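Side-chain contacts in aspartate carbamoyltransferase (Leishmania major, PDB 7K46), which probably catalyses the transfer of a carbamoyl group from carbamoyl phosphate to L-aspartate, an early step in making pyrimidines: residues L29-L32 / A33-K37; A145-D148 / I149-H153; L259-F262 / E263-A267. All coordinates share one frame; numbering follows the deposited sequence.

Contact 1 (L29-L32 / A33-K37); sequences LIQL and ALDMK
Leu-32 and Met-36 meet one turn apart on helix 23-41, and Met-36 is the side chain to follow. Its CB starts 3.5 Å from Leu-32 O, the carbonyl oxygen that also accepts the Met-36 backbone N-H. CG, set anti to the carbonyl carbon of its own residue (chi1 -71°), passes the same oxygen at 3.4 Å. SD then runs on, in an extended chain, past Leu-32 O at 4.0 Å, and Met-36 CE arrives beside the Leu-32 side chain, 3.8 Å from Leu-32 CD1. The two chains slant across each other with methyl against methyl, a purely apolar i to i+4 contact.

Round the helix the character changes. Gln-31 NE2 gives a hydrogen bond of 2.9 Å to Asp-35 OD1. The donor points within the plane of its own amide but comes down on the carboxylate from above, 38° out of that plane, and the two flat groups are turned 42° apart. A bend at chi2 of Gln-31 carries its amide forward along the helix to Asp-35. On the side of Gln-31 turned from Leu-32, Ile-30 and Leu-34 lie side by side and point the same way, CG2 of Ile-30 being 4.1 Å from CD1 of Leu-34.

The pairs face different neighbours. Helix 309-326 covers the Leu-32 and Met-36 side with Ala-320, Phe-323 and Ser-324, Phe-4 reaches both Leu-32 and Asp-35, and helix 142-156 packs against Ile-30 and Ala-33.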
ATOM      1  N   LEU A  29      26.310  13.712  -4.170  1.00 17.93           N
ATOM      2  CA  LEU A  29      24.980  13.362  -3.675  1.00 20.56           C
ATOM      3  C   LEU A  29      24.406  14.475  -2.811  1.00 21.88           C
ATOM      4  O   LEU A  29      23.199  14.756  -2.858  1.00 18.99           O
ATOM      5  CB  LEU A  29      25.035  12.047  -2.892  1.00 17.18           C
ATOM      6  CG  LEU A  29      25.185  10.750  -3.685  1.00 18.70           C
ATOM      7  CD1 LEU A  29      25.507   9.565  -2.773  1.00 21.77           C
ATOM      8  CD2 LEU A  29      23.903  10.454  -4.483  1.00 19.51           C
ATOM      9  N   ILE A  30      25.249  15.118  -2.004  1.00 18.74           N
ATOM     10  CA  ILE A  30      24.776  16.241  -1.206  1.00 20.59           C
ATOM     11  C   ILE A  30      24.241  17.350  -2.110  1.00 21.11           C
ATOM     12  O   ILE A  30      23.150  17.888  -1.879  1.00 19.04           O
ATOM     13  CB  ILE A  30      25.897  16.751  -0.283  1.00 22.32           C
ATOM     14  CG1 ILE A  30      26.104  15.776   0.876  1.00 17.62           C
ATOM     15  CG2 ILE A  30      25.565  18.147   0.236  1.00 20.67           C
ATOM     16  CD1 ILE A  30      27.327  16.118   1.736  1.00 20.20           C
ATOM     17  N   GLN A  31      25.010  17.724  -3.140  1.00 20.58           N
ATOM     18  CA  GLN A  31      24.576  18.813  -4.016  1.00 23.17           C
ATOM     19  C   GLN A  31      23.292  18.450  -4.759  1.00 22.62           C
ATOM     20  O   GLN A  31      22.404  19.294  -4.931  1.00 21.69           O
ATOM     21  CB  GLN A  31      25.684  19.174  -5.009  1.00 23.56           C
ATOM     22  CG  GLN A  31      25.415  20.465  -5.781  1.00 30.01           C
ATOM     23  CD  GLN A  31      25.289  21.667  -4.860  1.00 37.56           C
ATOM     24  OE1 GLN A  31      26.218  21.994  -4.120  1.00 32.00           O
ATOM     25  NE2 GLN A  31      24.127  22.318  -4.885  1.00 37.11           N
ATOM     26  N   LEU A  32      23.178  17.198  -5.206  1.00 18.97           N
ATOM     27  CA  LEU A  32      21.979  16.774  -5.926  1.00 21.46           C
ATOM     28  C   LEU A  32      20.761  16.787  -5.011  1.00 20.80           C
ATOM     29  O   LEU A  32      19.682  17.233  -5.414  1.00 18.84           O
ATOM     30  CB  LEU A  32      22.196  15.379  -6.535  1.00 20.44           C
ATOM     31  CG  LEU A  32      21.034  14.713  -7.296  1.00 18.21           C
ATOM     32  CD1 LEU A  32      20.539  15.626  -8.405  1.00 19.58           C
ATOM     33  CD2 LEU A  32      21.466  13.347  -7.869  1.00 17.35           C
ATOM     34  N   ALA A  33      20.920  16.323  -3.766  1.00 18.16           N
ATOM     35  CA  ALA A  33      19.804  16.345  -2.826  1.00 17.96           C
ATOM     36  C   ALA A  33      19.350  17.772  -2.551  1.00 19.14           C
ATOM     37  O   ALA A  33      18.147  18.058  -2.524  1.00 19.90           O
ATOM     38  CB  ALA A  33      20.197  15.640  -1.522  1.00 16.76           C
ATOM     39  N   LEU A  34      20.301  18.690  -2.370  1.00 17.87           N
ATOM     40  CA  LEU A  34      19.934  20.080  -2.116  1.00 20.31           C
ATOM     41  C   LEU A  34      19.276  20.709  -3.337  1.00 22.20           C
ATOM     42  O   LEU A  34      18.329  21.492  -3.198  1.00 24.18           O
ATOM     43  CB  LEU A  34      21.169  20.879  -1.698  1.00 23.53           C
ATOM     44  CG  LEU A  34      21.762  20.492  -0.339  1.00 23.25           C
ATOM     45  CD1 LEU A  34      23.028  21.320  -0.044  1.00 27.48           C
ATOM     46  CD2 LEU A  34      20.738  20.664   0.771  1.00 26.25           C
ATOM     47  N   ASP A  35      19.765  20.386  -4.541  1.00 22.48           N
ATOM     48  CA  ASP A  35      19.152  20.924  -5.754  1.00 25.33           C
ATOM     49  C   ASP A  35      17.719  20.424  -5.906  1.00 21.47           C
ATOM     50  O   ASP A  35      16.818  21.190  -6.279  1.00 22.99           O
ATOM     51  CB  ASP A  35      19.995  20.558  -6.979  1.00 25.59           C
ATOM     52  CG  ASP A  35      21.339  21.286  -7.009  1.00 29.69           C
ATOM     53  OD1 ASP A  35      21.526  22.236  -6.223  1.00 27.23           O
ATOM     54  OD2 ASP A  35      22.212  20.914  -7.821  1.00 30.05           O
ATOM     55  N   MET A  36      17.482  19.150  -5.593  1.00 20.41           N
ATOM     56  CA  MET A  36      16.121  18.628  -5.608  1.00 20.76           C
ATOM     57  C   MET A  36      15.264  19.271  -4.525  1.00 23.99           C
ATOM     58  O   MET A  36      14.080  19.545  -4.754  1.00 19.62           O
ATOM     59  CB  MET A  36      16.137  17.110  -5.438  1.00 19.91           C
ATOM     60  CG  MET A  36      16.667  16.406  -6.662  1.00 21.96           C
ATOM     61  SD  MET A  36      16.729  14.638  -6.387  1.00 21.58           S
ATOM     62  CE  MET A  36      17.038  14.089  -8.061  1.00 20.67           C
ATOM     63  N   LYS A  37      15.838  19.506  -3.337  1.00 22.12           N
ATOM     64  CA  LYS A  37      15.087  20.180  -2.279  1.00 21.57           C
ATOM     65  C   LYS A  37      14.581  21.539  -2.750  1.00 23.96           C
ATOM     66  O   LYS A  37      13.400  21.862  -2.588  1.00 22.39           O
ATOM     67  CB  LYS A  37      15.952  20.326  -1.023  1.00 23.48           C
ATOM     68  CG  LYS A  37      15.272  21.025   0.163  1.00 24.97           C
ATOM     69  CD  LYS A  37      16.232  21.062   1.359  1.00 28.75           C
ATOM     70  CE  LYS A  37      15.596  21.626   2.629  1.00 32.19           C
ATOM     71  NZ  LYS A  37      15.146  23.025   2.466  1.00 41.41           N
TER

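Contact 2 (A145-D148 / I149-H153); sequences ALLD and ILTIH
Thr-151 turns back onto Leu-147, one turn earlier on helix 142-156, which together with helix 309-326 corresponds to the pair of helices joining the two domains in the aspartate and ornithine carbamoyltransferase fold. The tight part of this contact is side chain against backbone. CG1 of Ile-149, anti to its own carbonyl carbon (chi1 -68°), rests 3.4 Å from Ala-145 O. One turn later CG1 of Ile-152 repeats the move, 3.4 Å from Asp-148 O. CB of Leu-150 sits 3.5 Å from Leu-146 O, while the backbone N-H groups of Ile-149, Leu-150 and Ile-152 bond to those same three carbonyls.

Side chain against side chain, the contact is loose. Beyond their first carbons the chains fan out round the helix toward other parts of the protein: Ile-149 to Leu-182 and Leu-183 of helix 174-186, Leu-150 to helix 23-41, Leu-147 to Arg-318 of helix 309-326. Asp-148 is buried, and its carboxylate is held from outside the two segments, OD2 by the hydroxyl of Tyr-239 and OD1 by the amides of Gln-144 and Gln-310. Toward the surface stands His-153, partly exposed, its ring leading away from 145-148.

Leu-147 O is the one carbonyl here with two grips from the same residue. Thr-151 N bonds to it at 2.9 Å and Thr-151 OG1, which donates its hydroxyl hydrogen, at 2.8 Å, the two donors reaching the oxygen from opposite faces of the carbonyl plane.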
ATOM      1  N   ALA A 145      23.333   6.994   7.234  1.00 17.88           N
ATOM      2  CA  ALA A 145      24.637   7.658   7.284  1.00 16.42           C
ATOM      3  C   ALA A 145      24.679   8.864   6.348  1.00 18.07           C
ATOM      4  O   ALA A 145      25.129   9.950   6.730  1.00 16.49           O
ATOM      5  CB  ALA A 145      25.750   6.672   6.919  1.00 15.44           C
ATOM      6  N   LEU A 146      24.214   8.685   5.111  1.00 15.73           N
ATOM      7  CA  LEU A 146      24.300   9.755   4.123  1.00 16.42           C
ATOM      8  C   LEU A 146      23.356  10.907   4.457  1.00 15.64           C
ATOM      9  O   LEU A 146      23.714  12.077   4.281  1.00 18.27           O
ATOM     10  CB  LEU A 146      24.004   9.198   2.732  1.00 14.87           C
ATOM     11  CG  LEU A 146      25.162   8.339   2.219  1.00 15.22           C
ATOM     12  CD1 LEU A 146      24.704   7.571   0.990  1.00 16.66           C
ATOM     13  CD2 LEU A 146      26.360   9.207   1.892  1.00 16.91           C
ATOM     14  N   LEU A 147      22.149  10.608   4.939  1.00 14.82           N
ATOM     15  CA  LEU A 147      21.270  11.700   5.351  1.00 15.76           C
ATOM     16  C   LEU A 147      21.807  12.428   6.581  1.00 16.14           C
ATOM     17  O   LEU A 147      21.589  13.638   6.721  1.00 15.95           O
ATOM     18  CB  LEU A 147      19.841  11.187   5.605  1.00 17.57           C
ATOM     19  CG  LEU A 147      19.430  10.539   6.929  1.00 16.38           C
ATOM     20  CD1 LEU A 147      19.006  11.590   7.964  1.00 14.39           C
ATOM     21  CD2 LEU A 147      18.270   9.559   6.679  1.00 17.30           C
ATOM     22  N   ASP A 148      22.485  11.715   7.491  1.00 15.50           N
ATOM     23  CA  ASP A 148      23.102  12.392   8.631  1.00 15.40           C
ATOM     24  C   ASP A 148      24.168  13.373   8.157  1.00 18.89           C
ATOM     25  O   ASP A 148      24.259  14.503   8.656  1.00 15.79           O
ATOM     26  CB  ASP A 148      23.720  11.372   9.597  1.00 17.04           C
ATOM     27  CG  ASP A 148      22.675  10.520  10.331  1.00 19.78           C
ATOM     28  OD1 ASP A 148      21.465  10.851  10.308  1.00 17.86           O
ATOM     29  OD2 ASP A 148      23.083   9.500  10.933  1.00 16.28           O
ATOM     30  N   ILE A 149      24.988  12.956   7.190  1.00 15.33           N
ATOM     31  CA  ILE A 149      26.021  13.842   6.652  1.00 21.03           C
ATOM     32  C   ILE A 149      25.388  15.041   5.962  1.00 18.65           C
ATOM     33  O   ILE A 149      25.829  16.184   6.135  1.00 18.45           O
ATOM     34  CB  ILE A 149      26.941  13.072   5.689  1.00 19.28           C
ATOM     35  CG1 ILE A 149      27.777  12.049   6.454  1.00 19.79           C
ATOM     36  CG2 ILE A 149      27.829  14.027   4.908  1.00 23.00           C
ATOM     37  CD1 ILE A 149      28.591  11.193   5.526  1.00 26.80           C
ATOM     38  N   LEU A 150      24.358  14.793   5.144  1.00 18.49           N
ATOM     39  CA  LEU A 150      23.653  15.894   4.484  1.00 17.20           C
ATOM     40  C   LEU A 150      23.096  16.888   5.498  1.00 17.70           C
ATOM     41  O   LEU A 150      23.184  18.107   5.294  1.00 19.37           O
ATOM     42  CB  LEU A 150      22.523  15.349   3.612  1.00 17.97           C
ATOM     43  CG  LEU A 150      21.570  16.386   3.004  1.00 17.71           C
ATOM     44  CD1 LEU A 150      22.322  17.413   2.135  1.00 17.93           C
ATOM     45  CD2 LEU A 150      20.502  15.669   2.193  1.00 14.35           C
ATOM     46  N   THR A 151      22.510  16.387   6.586  1.00 16.63           N
ATOM     47  CA  THR A 151      21.938  17.267   7.602  1.00 14.57           C
ATOM     48  C   THR A 151      23.003  18.186   8.181  1.00 18.50           C
ATOM     49  O   THR A 151      22.798  19.399   8.292  1.00 19.44           O
ATOM     50  CB  THR A 151      21.282  16.440   8.709  1.00 14.40           C
ATOM     51  OG1 THR A 151      20.243  15.622   8.145  1.00 17.55           O
ATOM     52  CG2 THR A 151      20.651  17.370   9.770  1.00 17.52           C
ATOM     53  N   ILE A 152      24.154  17.625   8.553  1.00 17.29           N
ATOM     54  CA  ILE A 152      25.230  18.456   9.089  1.00 19.17           C
ATOM     55  C   ILE A 152      25.632  19.505   8.065  1.00 20.22           C
ATOM     56  O   ILE A 152      25.697  20.703   8.366  1.00 21.08           O
ATOM     57  CB  ILE A 152      26.428  17.585   9.504  1.00 18.17           C
ATOM     58  CG1 ILE A 152      26.032  16.626  10.625  1.00 18.13           C
ATOM     59  CG2 ILE A 152      27.596  18.463   9.951  1.00 19.10           C
ATOM     60  CD1 ILE A 152      27.074  15.567  10.911  1.00 16.16           C
ATOM     61  N   HIS A 153      25.879  19.070   6.829  1.00 18.59           N
ATOM     62  CA  HIS A 153      26.348  20.000   5.801  1.00 21.02           C
ATOM     63  C   HIS A 153      25.331  21.105   5.536  1.00 21.53           C
ATOM     64  O   HIS A 153      25.691  22.283   5.403  1.00 22.68           O
ATOM     65  CB  HIS A 153      26.644  19.253   4.506  1.00 21.33           C
ATOM     66  CG  HIS A 153      27.120  20.149   3.405  1.00 22.26           C
ATOM     67  ND1 HIS A 153      28.457  20.391   3.170  1.00 27.68           N
ATOM     68  CD2 HIS A 153      26.438  20.894   2.503  1.00 24.51           C
ATOM     69  CE1 HIS A 153      28.577  21.234   2.160  1.00 29.90           C
ATOM     70  NE2 HIS A 153      27.367  21.556   1.738  1.00 28.67           N
TER

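Contact 3 (L259-F262 / E263-A267); sequences LTAF and EASKA
Ala-261 O takes the backbone N-H of Ser-265 at 2.9 Å, an i to i+4 bond bent to 144° at the hydrogen. OG of Ser-265 also turns back to this oxygen, but its 2.5 Å separation from Ala-261 O is very short and the serine has two conformers, so that length is doubtful. The bond lies in the first part of the weakly bonded helix 262-269, which follows the type I turn from Leu-259 to Phe-262.

The Phe-262 ring meets two charged side chains. Its CG stands anti to the backbone N (chi1 172°), which brings the ring alongside them. OE2 of Glu-263 lies in the ring plane at its edge, 3.6 Å from Phe-262 CE2, with the carboxylate turned 78° from the ring. Lys-266 reaches back in an extended chain until CE is 3.6 Å from Phe-262 CE2, and its NZ closes a 2.7 Å salt bridge with Glu-263 OE1, on the syn side but well out of the carboxylate plane. Phe-262 and Glu-263 also touch a crystal neighbour, which may influence their pose.

This surface helix belongs to the aspartate-binding domain: Pro-197, just beyond strand 191-195, touches Ser-265, and Lys-245, following strand 237-240, touches Phe-262.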
ATOM      1  N   LEU A 259      22.311  -3.210  32.585  1.00 67.72           N
ATOM      2  CA  LEU A 259      23.274  -2.757  33.582  1.00 57.88           C
ATOM      3  C   LEU A 259      22.554  -2.132  34.782  1.00 49.98           C
ATOM      4  O   LEU A 259      21.501  -1.497  34.622  1.00 42.65           O
ATOM      5  CB  LEU A 259      24.256  -1.758  32.961  1.00 51.43           C
ATOM      6  N   THR A 260      23.126  -2.305  35.981  1.00 41.59           N
ATOM      7  CA  THR A 260      22.465  -1.844  37.200  1.00 38.81           C
ATOM      8  C   THR A 260      22.378  -0.321  37.295  1.00 35.88           C
ATOM      9  O   THR A 260      21.658   0.178  38.165  1.00 38.37           O
ATOM     10  CB  THR A 260      23.163  -2.405  38.456  1.00 40.75           C
ATOM     11  OG1 THR A 260      24.575  -2.177  38.382  1.00 43.93           O
ATOM     12  CG2 THR A 260      22.901  -3.908  38.615  1.00 44.10           C
ATOM     13  N   ALA A 261      23.070   0.426  36.428  1.00 33.73           N
ATOM     14  CA  ALA A 261      23.004   1.883  36.422  1.00 32.51           C
ATOM     15  C   ALA A 261      22.272   2.420  35.193  1.00 32.78           C
ATOM     16  O   ALA A 261      22.498   3.560  34.775  1.00 30.11           O
ATOM     17  CB  ALA A 261      24.402   2.493  36.502  1.00 34.56           C
ATOM     18  N   PHE A 262      21.385   1.609  34.610  1.00 34.31           N
ATOM     19  CA  PHE A 262      20.670   2.019  33.404  1.00 31.25           C
ATOM     20  C   PHE A 262      19.881   3.310  33.629  1.00 28.91           C
ATOM     21  O   PHE A 262      20.106   4.319  32.951  1.00 27.33           O
ATOM     22  CB  PHE A 262      19.741   0.892  32.944  1.00 38.40           C
ATOM     23  CG  PHE A 262      18.820   1.292  31.822  1.00 41.80           C
ATOM     24  CD1 PHE A 262      19.298   1.405  30.524  1.00 46.29           C
ATOM     25  CD2 PHE A 262      17.480   1.562  32.067  1.00 40.29           C
ATOM     26  CE1 PHE A 262      18.455   1.779  29.481  1.00 48.31           C
ATOM     27  CE2 PHE A 262      16.631   1.944  31.035  1.00 46.40           C
ATOM     28  CZ  PHE A 262      17.120   2.049  29.738  1.00 48.79           C
ATOM     29  N   GLU A 263      18.939   3.292  34.579  1.00 30.07           N
ATOM     30  CA  GLU A 263      18.124   4.483  34.813  1.00 29.34           C
ATOM     31  C   GLU A 263      18.974   5.637  35.337  1.00 28.65           C
ATOM     32  O   GLU A 263      18.765   6.793  34.951  1.00 27.46           O
ATOM     33  CB  GLU A 263      16.993   4.171  35.792  1.00 31.13           C
ATOM     34  CG  GLU A 263      16.071   3.040  35.367  1.00 33.40           C
ATOM     35  CD  GLU A 263      15.148   3.409  34.207  1.00 38.47           C
ATOM     36  OE1 GLU A 263      15.159   4.573  33.742  1.00 32.18           O
ATOM     37  OE2 GLU A 263      14.394   2.518  33.761  1.00 36.39           O
ATOM     38  N   ALA A 264      19.944   5.339  36.206  1.00 28.59           N
ATOM     39  CA  ALA A 264      20.766   6.383  36.810  1.00 26.61           C
ATOM     40  C   ALA A 264      21.646   7.098  35.788  1.00 27.01           C
ATOM     41  O   ALA A 264      21.916   8.293  35.944  1.00 33.35           O
ATOM     42  CB  ALA A 264      21.630   5.790  37.923  1.00 28.93           C
ATOM     43  N   SER A 265      22.104   6.402  34.743  1.00 24.65           N
ATOM     44  CA  SER A 265      22.979   7.015  33.750  0.58 26.17           C
ATOM     45  C   SER A 265      22.244   7.928  32.778  1.00 26.45           C
ATOM     46  O   SER A 265      22.898   8.664  32.036  1.00 28.69           O
ATOM     47  CB  SER A 265      23.715   5.930  32.963  0.58 29.30           C
ATOM     48  OG  SER A 265      24.293   4.993  33.849  0.58 27.62           O
ATOM     49  N   LYS A 266      20.910   7.900  32.760  1.00 26.50           N
ATOM     50  CA  LYS A 266      20.168   8.714  31.801  1.00 25.23           C
ATOM     51  C   LYS A 266      20.447  10.202  31.990  1.00 26.50           C
ATOM     52  O   LYS A 266      20.538  10.954  31.013  1.00 26.32           O
ATOM     53  CB  LYS A 266      18.668   8.434  31.921  1.00 27.41           C
ATOM     54  CG  LYS A 266      18.240   7.103  31.304  1.00 32.23           C
ATOM     55  CD  LYS A 266      16.744   6.878  31.449  1.00 31.64           C
ATOM     56  CE  LYS A 266      16.311   5.555  30.815  1.00 34.70           C
ATOM     57  NZ  LYS A 266      14.892   5.225  31.165  1.00 29.39           N
ATOM     58  N   ALA A 267      20.589  10.646  33.241  1.00 24.38           N
ATOM     59  CA  ALA A 267      20.768  12.071  33.499  1.00 25.49           C
ATOM     60  C   ALA A 267      22.054  12.609  32.880  1.00 24.40           C
ATOM     61  O   ALA A 267      22.093  13.766  32.452  1.00 24.82           O
ATOM     62  CB  ALA A 267      20.747  12.341  35.004  1.00 30.72           C
TER

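In the fold
Contacts 1 and 2 are neighbours, their centres about 11 Å apart, and they pack helix 23-41 directly on helix 142-156. Ile-30 reaches over to His-153, its CG2 lying 3.7 Å from CD2 of the ring, and Ala-33 CB is equally close to Leu-150 CD2. Contact 3 is remote: its centre is about 41 Å from that of contact 1, on the other side of the chain's centre, and about 30 Å from that of contact 2. It belongs to the aspartate-binding domain, the other two to the carbamoyl phosphate-binding domain. In this family the active site lies between the two domains, completed by a neighbouring subunit of the trimer, and helix 142-156 bridges those domains.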